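Local coordinates for protein M157 (Murid herpesvirus 1, PDB 2NYK) that serves as a viral MHC class I-like ligand recognised by Ly49 receptors of mouse natural killer cells, at residues Q18-T22 and V168-K172; G33-R37 and V48-V52; A175-T180 and L247-G251; V206-L210 and A233-Q239. The protein carries 1 engineered substitution. All coordinates share one frame; numbering follows the deposited sequence.

Interaction 1. Residues Q18-T22 and V168-K172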
loop_
_atom_site.group_PDB
_atom_site.type_symbol
_atom_site.label_atom_id
_atom_site.label_comp_id
_atom_site.label_asym_id
_atom_site.label_seq_id
_atom_site.Cartn_x
_atom_site.Cartn_y
_atom_site.Cartn_z
ATOM N N GLN A 18 21.911 0.878 0.921
ATOM C CA GLN A 18 21.721 0.077 2.130
ATOM C C GLN A 18 20.256 -0.162 2.527
ATOM O O GLN A 18 19.937 -1.200 3.107
ATOM C CB GLN A 18 22.488 0.667 3.312
ATOM C CG GLN A 18 22.820 -0.377 4.386
ATOM C CD GLN A 18 23.674 -1.545 3.849
ATOM O OE1 GLN A 18 24.577 -1.359 3.022
ATOM N NE2 GLN A 18 23.368 -2.752 4.315
ATOM N N PHE A 19 19.386 0.787 2.210
ATOM C CA PHE A 19 17.984 0.710 2.604
ATOM C C PHE A 19 17.169 -0.295 1.779
ATOM O O PHE A 19 17.017 -0.138 0.566
ATOM C CB PHE A 19 17.341 2.097 2.557
ATOM C CG PHE A 19 15.941 2.122 3.081
ATOM C CD1 PHE A 19 15.679 1.828 4.417
ATOM C CD2 PHE A 19 14.883 2.420 2.233
ATOM C CE1 PHE A 19 14.367 1.836 4.909
ATOM C CE2 PHE A 19 13.585 2.437 2.706
ATOM C CZ PHE A 19 13.321 2.150 4.039
ATOM N N THR A 20 16.658 -1.323 2.456
ATOM C CA THR A 20 15.860 -2.379 1.842
ATOM C C THR A 20 14.357 -2.095 1.958
ATOM O O THR A 20 13.868 -1.615 2.997
ATOM C CB THR A 20 16.208 -3.769 2.470
ATOM O OG1 THR A 20 17.577 -4.079 2.191
ATOM C CG2 THR A 20 15.320 -4.894 1.909
ATOM N N PHE A 21 13.636 -2.362 0.871
ATOM C CA PHE A 21 12.179 -2.175 0.830
ATOM C C PHE A 21 11.584 -2.823 -0.409
ATOM O O PHE A 21 12.308 -3.237 -1.295
ATOM C CB PHE A 21 11.792 -0.692 0.929
ATOM C CG PHE A 21 12.085 0.136 -0.323
ATOM C CD1 PHE A 21 11.094 0.365 -1.269
ATOM C CD2 PHE A 21 13.335 0.741 -0.504
ATOM C CE1 PHE A 21 11.354 1.130 -2.414
ATOM C CE2 PHE A 21 13.612 1.538 -1.608
ATOM C CZ PHE A 21 12.618 1.743 -2.588
ATOM N N THR A 22 10.265 -2.924 -0.444
ATOM C CA THR A 22 9.560 -3.538 -1.563
ATOM C C THR A 22 8.635 -2.499 -2.185
ATOM O O THR A 22 8.215 -1.530 -1.522
ATOM C CB THR A 22 8.721 -4.789 -1.119
ATOM O OG1 THR A 22 7.553 -4.359 -0.404
ATOM C CG2 THR A 22 9.544 -5.719 -0.211
ATOM N N VAL A 168 9.667 6.047 1.888
ATOM C CA VAL A 168 9.433 4.775 2.553
ATOM C C VAL A 168 9.861 4.784 4.028
ATOM O O VAL A 168 9.214 4.178 4.867
ATOM C CB VAL A 168 10.158 3.637 1.812
ATOM C CG1 VAL A 168 10.005 2.332 2.581
ATOM C CG2 VAL A 168 9.600 3.491 0.401
ATOM N N GLN A 169 10.966 5.453 4.335
ATOM C CA GLN A 169 11.412 5.598 5.718
ATOM C C GLN A 169 10.372 6.393 6.526
ATOM O O GLN A 169 10.026 6.016 7.639
ATOM C CB GLN A 169 12.817 6.247 5.770
ATOM C CG GLN A 169 13.872 5.434 4.977
ATOM C CD GLN A 169 15.311 5.965 5.084
ATOM O OE1 GLN A 169 15.614 7.082 4.661
ATOM N NE2 GLN A 169 16.207 5.138 5.629
ATOM N N LYS A 170 9.863 7.474 5.954
ATOM C CA LYS A 170 8.821 8.277 6.629
ATOM C C LYS A 170 7.547 7.473 6.871
ATOM O O LYS A 170 6.975 7.515 7.963
ATOM C CB LYS A 170 8.465 9.510 5.815
ATOM C CG LYS A 170 9.555 10.541 5.735
ATOM C CD LYS A 170 9.000 11.828 5.139
ATOM C CE LYS A 170 10.006 12.973 5.236
ATOM N NZ LYS A 170 11.151 12.846 4.292
ATOM N N LEU A 171 7.119 6.718 5.859
ATOM C CA LEU A 171 5.927 5.869 5.985
ATOM C C LEU A 171 6.055 4.842 7.127
ATOM O O LEU A 171 5.085 4.536 7.806
ATOM C CB LEU A 171 5.629 5.192 4.646
ATOM C CG LEU A 171 5.015 6.106 3.569
ATOM C CD1 LEU A 171 4.881 5.373 2.245
ATOM C CD2 LEU A 171 3.661 6.653 4.011
ATOM N N LYS A 172 7.267 4.339 7.360
ATOM C CA LYS A 172 7.487 3.410 8.468
ATOM C C LYS A 172 7.314 4.148 9.780
ATOM O O LYS A 172 6.598 3.689 10.655
ATOM C CB LYS A 172 8.884 2.765 8.440
ATOM C CG LYS A 172 9.371 2.177 7.123
ATOM C CD LYS A 172 10.606 1.252 7.341
ATOM C CE LYS A 172 11.750 1.986 8.077
ATOM N NZ LYS A 172 12.955 1.152 8.445
#
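Phe19 and Phe21, where the chain passes from helix 9-18 into strand 21-30, face the C-terminal part of helix 157-173, with 8.8 Å between the CA atoms of Phe19 and Gln169 and 7.7 Å between those of Phe21 and Val168. At that spacing the contact is made by side chains. The ring of Phe19 carries most of it; CG anti to the backbone N (chi1 -174°) brings CE2 and CZ against Val168 and Gln169. Over one of its faces lies the aliphatic part of Gln169: CG sits 3.7 Å from the ring centroid of Phe19, 20° off the normal, a CH-pi contact. The Gln169 chain runs on past the ring in the opposite sense, and its NE2 comes to 3.6 Å from Phe19 CD1, while OE1 is held by Arg165. Val168 meets the rim of the same ring, CG1 being 3.6 Å from Phe19 CE2. Its other methyl, CG2, lies over a face of Phe21 at 4.2 Å from the ring centroid, so the two methyls serve different rings. Lys172 bends at chi3 and brings NZ to 3.9 Å from Phe19 CE1, near the ring plane; the ammonium is therefore at the edge, a position that does not qualify as cation-pi. Beyond the pair, Phe21 meets Phe105 and Trp164, and Lys161 bonds to Phe19 O. The chemistry is thus dispersion and CH-pi packing across a helix-to-sheet junction, with Phe21 and Val168 buried and the polar ends of Gln169 and Lys172 at the margin.

Interaction 2. Residues G33-R37 and V48-V52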
loop_
_atom_site.group_PDB
_atom_site.type_symbol
_atom_site.label_atom_id
_atom_site.label_comp_id
_atom_site.label_asym_id
_atom_site.label_seq_id
_atom_site.Cartn_x
_atom_site.Cartn_y
_atom_site.Cartn_z
ATOM N N GLY A 33 -13.715 -0.537 -20.470
ATOM C CA GLY A 33 -12.869 0.638 -20.303
ATOM C C GLY A 33 -12.412 1.016 -18.902
ATOM O O GLY A 33 -11.745 2.035 -18.737
ATOM N N VAL A 34 -12.774 0.222 -17.893
ATOM C CA VAL A 34 -12.363 0.512 -16.518
ATOM C C VAL A 34 -10.970 -0.066 -16.243
ATOM O O VAL A 34 -10.788 -1.285 -16.216
ATOM C CB VAL A 34 -13.393 0.001 -15.473
ATOM C CG1 VAL A 34 -12.896 0.240 -14.056
ATOM C CG2 VAL A 34 -14.735 0.685 -15.672
ATOM N N HIS A 35 -9.994 0.824 -16.066
ATOM C CA HIS A 35 -8.628 0.435 -15.705
ATOM C C HIS A 35 -8.156 1.140 -14.432
ATOM O O HIS A 35 -8.765 2.119 -13.973
ATOM C CB HIS A 35 -7.644 0.699 -16.852
ATOM C CG HIS A 35 -7.597 2.132 -17.284
ATOM N ND1 HIS A 35 -7.088 3.134 -16.483
ATOM C CD2 HIS A 35 -8.012 2.734 -18.431
ATOM C CE1 HIS A 35 -7.186 4.293 -17.117
ATOM N NE2 HIS A 35 -7.742 4.076 -18.302
ATOM N N LYS A 36 -7.070 0.620 -13.858
ATOM C CA LYS A 36 -6.482 1.189 -12.668
ATOM C C LYS A 36 -5.021 0.773 -12.572
ATOM O O LYS A 36 -4.687 -0.385 -12.784
ATOM C CB LYS A 36 -7.259 0.749 -11.413
ATOM C CG LYS A 36 -6.775 1.407 -10.122
ATOM C CD LYS A 36 -7.516 0.863 -8.889
ATOM C CE LYS A 36 -8.838 1.616 -8.656
ATOM N NZ LYS A 36 -9.633 1.113 -7.475
ATOM N N ARG A 37 -4.174 1.740 -12.252
ATOM C CA ARG A 37 -2.741 1.527 -12.035
ATOM C C ARG A 37 -2.416 2.034 -10.646
ATOM O O ARG A 37 -2.858 3.123 -10.266
ATOM C CB ARG A 37 -1.917 2.329 -13.054
ATOM C CG ARG A 37 -1.995 1.814 -14.479
ATOM C CD ARG A 37 -1.604 2.921 -15.441
ATOM N NE ARG A 37 -2.683 3.889 -15.628
ATOM C CZ ARG A 37 -2.537 5.113 -16.137
ATOM N NH1 ARG A 37 -1.333 5.575 -16.493
ATOM N NH2 ARG A 37 -3.606 5.879 -16.286
ATOM N N VAL A 48 0.122 5.654 -4.643
ATOM C CA VAL A 48 -0.088 6.324 -5.943
ATOM C C VAL A 48 -1.154 5.552 -6.703
ATOM O O VAL A 48 -1.033 4.324 -6.879
ATOM C CB VAL A 48 1.214 6.353 -6.822
ATOM C CG1 VAL A 48 0.936 7.123 -8.156
ATOM C CG2 VAL A 48 2.366 7.011 -6.087
ATOM N N VAL A 49 -2.208 6.253 -7.139
ATOM C CA VAL A 49 -3.348 5.622 -7.814
ATOM C C VAL A 49 -3.721 6.386 -9.099
ATOM O O VAL A 49 -3.952 7.594 -9.043
ATOM C CB VAL A 49 -4.609 5.564 -6.902
ATOM C CG1 VAL A 49 -5.804 4.974 -7.660
ATOM C CG2 VAL A 49 -4.334 4.731 -5.624
ATOM N N TRP A 50 -3.763 5.675 -10.233
ATOM C CA TRP A 50 -4.277 6.222 -11.499
ATOM C C TRP A 50 -5.598 5.547 -11.798
ATOM O O TRP A 50 -5.623 4.367 -12.154
ATOM C CB TRP A 50 -3.343 5.910 -12.666
ATOM C CG TRP A 50 -2.166 6.776 -12.822
ATOM C CD1 TRP A 50 -2.100 7.929 -13.542
ATOM C CD2 TRP A 50 -0.840 6.535 -12.317
ATOM N NE1 TRP A 50 -0.834 8.439 -13.491
ATOM C CE2 TRP A 50 -0.036 7.606 -12.747
ATOM C CE3 TRP A 50 -0.263 5.530 -11.518
ATOM C CZ2 TRP A 50 1.327 7.711 -12.406
ATOM C CZ3 TRP A 50 1.089 5.623 -11.199
ATOM C CH2 TRP A 50 1.868 6.711 -11.634
ATOM N N ASP A 51 -6.685 6.298 -11.651
ATOM C CA ASP A 51 -8.035 5.842 -11.991
ATOM C C ASP A 51 -8.468 6.227 -13.403
ATOM O O ASP A 51 -8.009 7.226 -13.958
ATOM C CB ASP A 51 -9.050 6.385 -10.975
ATOM C CG ASP A 51 -9.118 5.540 -9.721
ATOM O OD1 ASP A 51 -9.290 4.307 -9.857
ATOM O OD2 ASP A 51 -9.002 6.092 -8.603
ATOM N N VAL A 52 -9.375 5.431 -13.965
ATOM C CA VAL A 52 -9.936 5.681 -15.294
ATOM C C VAL A 52 -10.553 7.082 -15.434
ATOM O O VAL A 52 -11.041 7.664 -14.456
ATOM C CB VAL A 52 -10.977 4.597 -15.673
ATOM C CG1 VAL A 52 -12.199 4.640 -14.727
ATOM C CG2 VAL A 52 -11.408 4.760 -17.134
HETATM O O HOH W 1 -5.282 3.678 -14.763
HETATM O O HOH W 2 -10.367 3.037 -11.937
#
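The beta hairpin of strands 35-41 and 46-51 places Arg37 opposite Trp50 as an antiparallel hydrogen-bonded pair, with Lys36 and Asp51 as the adjoining non-hydrogen-bonded pair. The short segments run at 162° to each other. Both bonds of the first pair are strong: Trp50 N to Arg37 O is 2.7 Å and almost straight at 178°, and Arg37 N to Trp50 O is 3.0 Å. Toward the hairpin's open end the pairing slackens, since Val52 N reaches His35 O only by a weak bond. The side chains of Arg37 and Trp50 share a sheet face. There the guanidinium lies flat on the indole, planes 23° apart and centres 4.2 Å apart, with the bend at chi3 of Arg37 folding the group back over CB and CG of Trp50; the cation is off-centre from the five-membered ring. One water fixes this group further, accepting from Arg37 NE at 2.7 Å, donating to Trp50 O and bonding to His35 ND1 at 2.6 Å. Val52 CB sits over the centre of the His35 imidazole, 4.1 Å from its centroid, a CH-pi contact. On the other face Lys36 and Asp51 run side by side, their salt bridge long at 4.0 Å from NZ to OD1; the firmer partner of this carboxylate is Lys58, at OD2. A second water donates to both Asp51 OD1 and His35 O. Tyr73, Leu76 and Lys80 of helix 71-90 cover the Arg37-Trp50 face, the helix-on-antiparallel-sheet arrangement of an MHC class I-like platform.

Interaction 3. Residues A175-T180 and L247-G251. With FUC (alpha-L-fucopyranose), chain B; NAG (2-acetamido-2-deoxy-beta-D-glucopyranose), chain C; NAG (2-acetamido-2-deoxy-beta-D-glucopyranose), chain D.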
loop_
_atom_site.group_PDB
_atom_site.type_symbol
_atom_site.label_atom_id
_atom_site.label_comp_id
_atom_site.label_asym_id
_atom_site.label_seq_id
_atom_site.Cartn_x
_atom_site.Cartn_y
_atom_site.Cartn_z
ATOM N N ALA A 175 3.918 4.909 10.929
ATOM C CA ALA A 175 3.223 3.679 11.294
ATOM C C ALA A 175 3.469 3.319 12.762
ATOM O O ALA A 175 2.844 2.398 13.296
ATOM C CB ALA A 175 3.694 2.545 10.386
ATOM N N TYR A 176 4.375 4.044 13.414
ATOM C CA TYR A 176 4.681 3.803 14.832
ATOM C C TYR A 176 3.458 4.023 15.700
ATOM O O TYR A 176 2.561 4.783 15.341
ATOM C CB TYR A 176 5.823 4.707 15.311
ATOM C CG TYR A 176 7.180 4.365 14.730
ATOM C CD1 TYR A 176 7.357 3.226 13.958
ATOM C CD2 TYR A 176 8.281 5.166 14.979
ATOM C CE1 TYR A 176 8.595 2.901 13.426
ATOM C CE2 TYR A 176 9.528 4.849 14.459
ATOM C CZ TYR A 176 9.672 3.712 13.682
ATOM O OH TYR A 176 10.901 3.381 13.164
ATOM N N MET A 177 3.426 3.359 16.855
ATOM C CA MET A 177 2.309 3.489 17.778
ATOM C C MET A 177 2.061 4.949 18.178
ATOM O O MET A 177 0.923 5.410 18.221
ATOM C CB MET A 177 2.569 2.628 19.022
ATOM C CG MET A 177 1.363 2.393 19.906
ATOM S SD MET A 177 1.805 1.552 21.439
ATOM C CE MET A 177 2.587 0.049 20.845
ATOM N N ASN A 178 3.136 5.670 18.455
ATOM C CA ASN A 178 3.027 7.053 18.919
ATOM C C ASN A 178 2.688 8.075 17.820
ATOM O O ASN A 178 2.630 9.259 18.097
ATOM C CB ASN A 178 4.288 7.481 19.695
ATOM C CG ASN A 178 5.575 7.327 18.885
ATOM O OD1 ASN A 178 5.548 7.076 17.671
ATOM N ND2 ASN A 178 6.715 7.497 19.568
ATOM N N ALA A 179 2.458 7.601 16.594
ATOM C CA ALA A 179 2.025 8.453 15.465
ATOM C C ALA A 179 0.595 8.086 15.081
ATOM O O ALA A 179 0.004 8.647 14.149
ATOM C CB ALA A 179 2.978 8.296 14.283
ATOM N N THR A 180 0.030 7.159 15.846
ATOM C CA THR A 180 -1.302 6.622 15.595
ATOM C C THR A 180 -2.344 7.310 16.490
ATOM O O THR A 180 -2.178 7.361 17.711
ATOM C CB THR A 180 -1.307 5.095 15.823
ATOM O OG1 THR A 180 -0.247 4.504 15.052
ATOM C CG2 THR A 180 -2.648 4.489 15.418
ATOM N N LEU A 247 3.489 -3.754 11.231
ATOM C CA LEU A 247 4.851 -3.366 11.565
ATOM C C LEU A 247 5.394 -4.220 12.712
ATOM O O LEU A 247 6.601 -4.304 12.906
ATOM C CB LEU A 247 4.884 -1.871 11.914
ATOM C CG LEU A 247 6.187 -1.085 11.785
ATOM C CD1 LEU A 247 6.633 -0.981 10.339
ATOM C CD2 LEU A 247 6.012 0.288 12.382
ATOM N N GLY A 248 4.489 -4.867 13.445
ATOM C CA GLY A 248 4.848 -5.793 14.504
ATOM C C GLY A 248 4.569 -5.291 15.912
ATOM O O GLY A 248 5.280 -5.664 16.845
ATOM N N TRP A 249 3.543 -4.455 16.078
ATOM C CA TRP A 249 3.182 -3.949 17.399
ATOM C C TRP A 249 1.691 -3.996 17.704
ATOM O O TRP A 249 0.850 -4.028 16.794
ATOM C CB TRP A 249 3.759 -2.539 17.647
ATOM C CG TRP A 249 3.204 -1.415 16.767
ATOM C CD1 TRP A 249 3.802 -0.867 15.672
ATOM C CD2 TRP A 249 1.967 -0.697 16.948
ATOM N NE1 TRP A 249 3.017 0.149 15.152
ATOM C CE2 TRP A 249 1.888 0.273 15.919
ATOM C CE3 TRP A 249 0.923 -0.775 17.877
ATOM C CZ2 TRP A 249 0.797 1.143 15.788
ATOM C CZ3 TRP A 249 -0.166 0.089 17.740
ATOM C CH2 TRP A 249 -0.215 1.032 16.703
ATOM N N LYS A 250 1.377 -3.998 18.999
ATOM C CA LYS A 250 -0.005 -4.008 19.490
ATOM C C LYS A 250 -0.133 -3.037 20.649
ATOM O O LYS A 250 0.706 -3.016 21.541
ATOM C CB LYS A 250 -0.435 -5.416 19.902
ATOM C CG LYS A 250 -1.938 -5.586 20.044
ATOM C CD LYS A 250 -2.353 -7.058 20.111
ATOM C CE LYS A 250 -3.843 -7.161 20.384
ATOM N NZ LYS A 250 -4.350 -8.558 20.257
ATOM N N GLY A 251 -1.164 -2.200 20.614
ATOM C CA GLY A 251 -1.367 -1.204 21.658
ATOM C C GLY A 251 -2.820 -1.156 22.056
ATOM O O GLY A 251 -3.679 -1.685 21.346
HETATM C C1 FUC B . 8.374 1.750 19.142
HETATM C C2 FUC B . 6.945 1.220 18.989
HETATM C C3 FUC B . 6.460 1.527 17.571
HETATM C C4 FUC B . 7.376 0.821 16.565
HETATM C C5 FUC B . 8.834 1.258 16.802
HETATM C C6 FUC B . 9.824 0.499 15.919
HETATM O O2 FUC B . 6.081 1.806 19.938
HETATM O O3 FUC B . 5.095 1.169 17.419
HETATM O O4 FUC B . 7.250 -0.580 16.684
HETATM O O5 FUC B . 9.214 1.123 18.176
HETATM C C1 NAG C . 7.937 7.074 18.894
HETATM C C2 NAG C . 9.017 8.013 19.470
HETATM C C3 NAG C . 10.424 7.572 19.038
HETATM C C4 NAG C . 10.680 6.092 19.366
HETATM C C5 NAG C . 9.507 5.243 18.847
HETATM C C6 NAG C . 9.598 3.785 19.297
HETATM C C7 NAG C . 8.359 10.296 19.995
HETATM C C8 NAG C . 7.766 11.555 19.431
HETATM N N2 NAG C . 8.804 9.409 19.101
HETATM O O3 NAG C . 11.401 8.387 19.652
HETATM O O4 NAG C . 11.901 5.705 18.760
HETATM O O5 NAG C . 8.262 5.756 19.305
HETATM O O6 NAG C . 8.338 3.195 19.071
HETATM O O7 NAG C . 8.408 10.126 21.222
HETATM C C1 NAG D . 12.808 5.056 19.678
HETATM C C2 NAG D . 13.836 4.288 18.847
HETATM C C3 NAG D . 14.954 3.693 19.708
HETATM C C4 NAG D . 15.487 4.720 20.709
HETATM C C5 NAG D . 14.321 5.323 21.502
HETATM C C6 NAG D . 14.818 6.349 22.528
HETATM C C7 NAG D . 13.387 3.116 16.756
HETATM C C8 NAG D . 14.246 1.944 16.309
HETATM N N2 NAG D . 13.179 3.246 18.069
HETATM O O3 NAG D . 16.010 3.267 18.870
HETATM O O4 NAG D . 16.455 4.118 21.553
HETATM O O5 NAG D . 13.447 5.954 20.568
HETATM O O6 NAG D . 14.065 7.549 22.413
HETATM O O7 NAG D . 12.914 3.900 15.922
#
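Trp249 meets Ala175 and Met177 at the heart of this contact. Its NE1 donates to Ala175 O at 2.9 Å, somewhat bent at 146°, with the acceptor lying in the indole plane. Met177 covers a face of the same ring: CB stands 3.7 Å from the centroid of the six-membered ring, directly on its normal, and the extended chain then turns at chi3 so that CE reaches 3.5 Å from Trp249 CE3. SD lies obliquely, giving a Met-aromatic contact. The fucose shares that face over the pyrrole part, its O3 being 3.0 Å from Trp249 CD1 and accepting from Met177 N at 2.8 Å. Next to these, Leu247 CD2 fits in the ring plane of Tyr176, 3.6 Å from CD1, and also touches the methyl of Ala175, while the fucose packs over a face of Tyr176.

Further out, Tyr176 O takes Ala179 N and Thr180 OG1 from opposite faces of its plane, fixing the 3-10 turn that presents Asn178. That residue is joined covalently through ND2 to C1 of the first N-acetylglucosamine, so the glycan is anchored beside the contact it helps cover. Trp249 follows the turn after strand 241-245, where Gly248 and Trp249 both face Ser245: a G1 beta bulge in a hairpin, packed under the loop that leaves helix 157-173.

Interaction 4. Residues V206-L210 and A233-Q239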
loop_
_atom_site.group_PDB
_atom_site.type_symbol
_atom_site.label_atom_id
_atom_site.label_comp_id
_atom_site.label_asym_id
_atom_site.label_seq_id
_atom_site.Cartn_x
_atom_site.Cartn_y
_atom_site.Cartn_z
ATOM N N VAL A 206 -8.094 -2.971 13.952
ATOM C CA VAL A 206 -8.672 -2.369 15.149
ATOM C C VAL A 206 -9.740 -3.326 15.688
ATOM O O VAL A 206 -10.641 -3.774 14.942
ATOM C CB VAL A 206 -9.300 -0.998 14.866
ATOM C CG1 VAL A 206 -9.795 -0.337 16.162
ATOM C CG2 VAL A 206 -8.301 -0.100 14.188
ATOM N N GLU A 207 -9.611 -3.661 16.967
ATOM C CA GLU A 207 -10.525 -4.597 17.626
ATOM C C GLU A 207 -10.947 -4.059 18.987
ATOM O O GLU A 207 -10.106 -3.552 19.744
ATOM C CB GLU A 207 -9.846 -5.954 17.823
ATOM C CG GLU A 207 -9.398 -6.608 16.525
ATOM C CD GLU A 207 -8.414 -7.739 16.754
ATOM O OE1 GLU A 207 -7.521 -7.599 17.634
ATOM O OE2 GLU A 207 -8.528 -8.770 16.034
ATOM N N LEU A 208 -12.245 -4.178 19.284
ATOM C CA LEU A 208 -12.802 -3.875 20.614
ATOM C C LEU A 208 -12.741 -5.103 21.509
ATOM O O LEU A 208 -12.743 -6.234 21.024
ATOM C CB LEU A 208 -14.256 -3.386 20.513
ATOM C CG LEU A 208 -14.511 -2.040 19.817
ATOM C CD1 LEU A 208 -15.993 -1.732 19.696
ATOM C CD2 LEU A 208 -13.782 -0.891 20.496
ATOM N N SER A 209 -12.686 -4.881 22.821
ATOM C CA SER A 209 -12.703 -5.990 23.786
ATOM C C SER A 209 -14.135 -6.482 24.035
ATOM O O SER A 209 -14.630 -6.447 25.168
ATOM C CB SER A 209 -12.042 -5.562 25.097
ATOM O OG SER A 209 -12.766 -4.493 25.679
ATOM N N LEU A 210 -14.789 -6.925 22.959
ATOM C CA LEU A 210 -16.157 -7.456 22.997
ATOM C C LEU A 210 -16.250 -8.795 23.737
ATOM O O LEU A 210 -16.430 -9.856 23.100
ATOM C CB LEU A 210 -16.708 -7.600 21.565
ATOM C CG LEU A 210 -17.034 -6.302 20.819
ATOM C CD1 LEU A 210 -17.221 -6.539 19.315
ATOM C CD2 LEU A 210 -18.264 -5.654 21.432
ATOM N N ALA A 233 -19.641 -1.074 17.959
ATOM C CA ALA A 233 -20.423 -2.192 18.432
ATOM C C ALA A 233 -21.585 -1.610 19.226
ATOM O O ALA A 233 -21.384 -1.102 20.333
ATOM C CB ALA A 233 -19.568 -3.106 19.277
ATOM N N PRO A 234 -22.794 -1.624 18.626
ATOM C CA PRO A 234 -23.992 -1.120 19.289
ATOM C C PRO A 234 -24.313 -1.986 20.500
ATOM O O PRO A 234 -24.164 -3.226 20.433
ATOM C CB PRO A 234 -25.084 -1.271 18.215
ATOM C CG PRO A 234 -24.574 -2.364 17.308
ATOM C CD PRO A 234 -23.091 -2.137 17.270
ATOM N N GLY A 235 -24.730 -1.342 21.597
ATOM C CA GLY A 235 -25.078 -2.069 22.817
ATOM C C GLY A 235 -23.881 -2.786 23.419
ATOM O O GLY A 235 -24.037 -3.774 24.143
ATOM N N SER A 236 -22.686 -2.294 23.098
ATOM C CA SER A 236 -21.444 -2.789 23.686
ATOM C C SER A 236 -20.974 -1.881 24.816
ATOM O O SER A 236 -21.125 -0.631 24.733
ATOM C CB SER A 236 -20.348 -2.885 22.624
ATOM O OG SER A 236 -19.053 -3.049 23.210
ATOM N N HIS A 237 -20.396 -2.524 25.862
ATOM C CA HIS A 237 -19.757 -1.772 26.942
ATOM C C HIS A 237 -18.280 -2.147 27.025
ATOM O O HIS A 237 -17.696 -2.198 28.116
ATOM C CB HIS A 237 -20.471 -2.039 28.281
ATOM N N ALA A 238 -17.688 -2.406 25.856
ATOM C CA ALA A 238 -16.277 -2.769 25.740
ATOM C C ALA A 238 -15.394 -1.667 26.305
ATOM O O ALA A 238 -15.644 -0.466 26.085
ATOM C CB ALA A 238 -15.910 -3.062 24.280
ATOM N N GLN A 239 -14.363 -2.078 27.038
ATOM C CA GLN A 239 -13.553 -1.131 27.809
ATOM C C GLN A 239 -12.180 -0.876 27.197
ATOM O O GLN A 239 -11.457 0.006 27.661
ATOM C CB GLN A 239 -13.421 -1.584 29.278
ATOM C CG GLN A 239 -14.739 -1.628 30.058
ATOM C CD GLN A 239 -15.421 -0.268 30.148
ATOM O OE1 GLN A 239 -14.918 0.659 30.803
ATOM N NE2 GLN A 239 -16.576 -0.144 29.493
#
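Ala238 and Ala233 supply the close packing here, each methyl turned toward the end of strand 204-208. Ala238 CB lies 4.1 Å from Leu208 CB and 3.7 Å from Ser209 OG, while Ala233 CB touches both leucines, Leu208 CD1 at 3.9 Å and Leu210 CD2 at 3.6 Å. Leu210 is exposed, yet the same CD2 also comes to 3.3 Å from Ser236 OG. Leu208 continues inward to Cys194 and Cys241. Ser209 centres an inverse gamma turn; its OG, standing between the backbone N and the carbonyl carbon (chi1 62°), takes Gln239 N weakly at 3.2 Å, and its stronger partner is the backbone N of Arg240.

The loose side lies at Pro234, Gly235 and His237, which do not touch the other segment. Pro234 and Gly235 form the exposed corner of a type II turn, and the His237 imidazole was not modelled. Local bonds shape this side: Ser236 OG accepts from Ala238 N at 3.0 Å, an ST turn, and Gln239 NE2 curls back to His237 O at 2.7 Å. The disulfide between Cys194 and Cys241, bridging strands 192-198 and 241-245 of this beta domain, is consistent with an immunoglobulin-like domain, as in MHC class I relatives.

From the N terminus, interaction 1 opens at residues 18-22 and closes across 145 intervening residues on helix 157-173, tying the start of the first sheet to that helix. Within this long loop falls interaction 2, a short hairpin closure in the same sheet, whose strand 35-41 neighbours strand 21-30; their centres are 25 Å apart. Interaction 3 follows in series, starting just after the helix ends, and touches interaction 1 where Lys172 O meets Leu247 CD2. It joins the loop between helix 157-173 and strand 181-186 to strand 249-253. Interaction 4 lies inside interaction 3's loop, joining the end of strand 204-208, at the margin of the second sheet, to the loop between strands 227-233 and 241-245. None of the loops cross.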